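GlcNAc Inducible Gene 2, GIG2 (Candida albicans, PDB 6AKZ) is an iron-binding oxygenase of the DUF1479 family, encoded by an N-acetylglucosamine-inducible gene and probably acting through a non-haem iron centre. Local coordinates at the Fe (III) ion site. Sequence-based numbering; all coordinates share one arbitrary frame.

The Fe (III) ion site. Residues 190, 192, 194, 257, 321, 353, 355. With FE (Fe (III) ion), chain B.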
# COMPACT_ATOMS: atom_id res chain seq x y z
N PRO A 190 13.40 4.40 7.60
CA PRO A 190 13.48 3.06 8.20
C PRO A 190 12.23 2.17 8.02
O PRO A 190 11.28 2.60 7.38
CB PRO A 190 13.71 3.38 9.68
CG PRO A 190 12.91 4.59 9.87
CD PRO A 190 13.11 5.41 8.61
N HIS A 192 8.78 0.49 8.12
CA HIS A 192 7.54 1.11 8.45
C HIS A 192 6.36 0.43 7.74
O HIS A 192 6.54 -0.32 6.77
CB HIS A 192 7.64 2.63 7.94
CG HIS A 192 7.81 2.78 6.46
ND1 HIS A 192 9.01 2.68 5.82
CD2 HIS A 192 6.90 3.04 5.51
CE1 HIS A 192 8.84 2.81 4.52
NE2 HIS A 192 7.56 3.07 4.32
N ASP A 194 2.91 2.13 5.65
CA ASP A 194 2.33 3.33 5.11
C ASP A 194 0.81 3.16 5.44
O ASP A 194 0.46 2.42 6.32
CB ASP A 194 2.61 3.49 3.62
CG ASP A 194 4.06 3.77 3.36
OD1 ASP A 194 4.46 4.84 3.82
OD2 ASP A 194 4.72 2.93 2.78
N GLN A 257 0.76 -1.75 -2.67
CA GLN A 257 1.75 -0.82 -3.24
C GLN A 257 2.51 -1.63 -4.28
O GLN A 257 2.55 -2.86 -4.25
CB GLN A 257 2.75 -0.34 -2.22
CG GLN A 257 2.15 0.55 -1.11
CD GLN A 257 3.22 1.23 -0.25
OE1 GLN A 257 4.13 1.83 -0.80
NE2 GLN A 257 3.06 1.24 1.07
N GLN A 321 2.84 7.37 8.18
CA GLN A 321 3.71 6.22 8.37
C GLN A 321 3.75 5.79 9.79
O GLN A 321 3.84 6.60 10.70
CB GLN A 321 5.15 6.51 7.92
CG GLN A 321 5.44 6.61 6.43
CD GLN A 321 4.91 7.85 5.81
OE1 GLN A 321 5.17 8.98 6.29
NE2 GLN A 321 4.16 7.68 4.73
N LEU A 353 2.23 -4.54 4.73
CA LEU A 353 3.50 -5.24 4.85
C LEU A 353 4.64 -4.27 5.29
O LEU A 353 4.85 -3.16 4.71
CB LEU A 353 3.88 -5.88 3.53
CG LEU A 353 4.79 -7.06 3.71
CD1 LEU A 353 4.01 -8.23 4.30
CD2 LEU A 353 5.46 -7.54 2.43
N HIS A 355 8.11 -2.65 5.31
CA HIS A 355 9.06 -2.57 4.26
C HIS A 355 9.96 -1.37 4.52
O HIS A 355 9.65 -0.49 5.36
CB HIS A 355 8.37 -2.48 2.92
CG HIS A 355 7.52 -1.27 2.81
ND1 HIS A 355 6.30 -1.18 3.42
CD2 HIS A 355 7.74 -0.05 2.25
CE1 HIS A 355 5.78 0.03 3.21
NE2 HIS A 355 6.65 0.72 2.51
FE FE B . 6.73 2.95 2.34
O HOH W 1 6.68 5.15 2.20
O HOH W 2 6.18 3.07 0.35
O HOH W 3 8.69 3.11 1.38
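Two imidazole rings meet the Fe (III) ion tip-first through NE2, their planes turned about 62° from each other, so the metal touches rims rather than faces. At the edge of the His192 ring lie the Pro190 carbonyl, the Asp194 carboxylate and water 3; around the His355 ring sit Asp194 OD2, the Leu353 carbonyl and, again, water 3. In both histidines CG is wedged between the main-chain N and the carbonyl carbon (chi1 62° and 61°), and both present NE2 to iron while ND1 points away. His192 NE2 stands 2.1 Å from FE. Its ND1 donates to Pro190 O, nearly along the C=O axis, over 2.7 Å. His355 ND1 bonds almost straight to Leu353 O at 2.8 Å, close to both the ring and carbonyl planes. These backbone acceptors fix the rotation of each ring and would tend to make NE2 the better donor to iron. Asp194, with CG beside the backbone N, supplies OD2 at 2.1 Å from FE, whereas OD1 stays 3.3 Å from FE and is not a ligand. The carboxylate is held from both ends: Gln257 NE2 reaches the anti lone pair of OD2 at 2.9 Å, and Gln321 NE2 uses that of OD1, both amides nearly coplanar with their bonds. Water 1 also bonds to OD1, and water 2 lies 2.7 Å from Gln257 OE1, so this one amide steadies a protein ligand and a water ligand together. Near-octahedral coordination is made up by waters 1, 2 and 3, opposite His355, His192 and Asp194 respectively. His192, Asp194 and His355 thus form the HXD...H facial triad typical of non-haem iron oxygenases, anchoring the metal on one side and leaving water-filled positions that probably receive oxygen and a cosubstrate during catalysis.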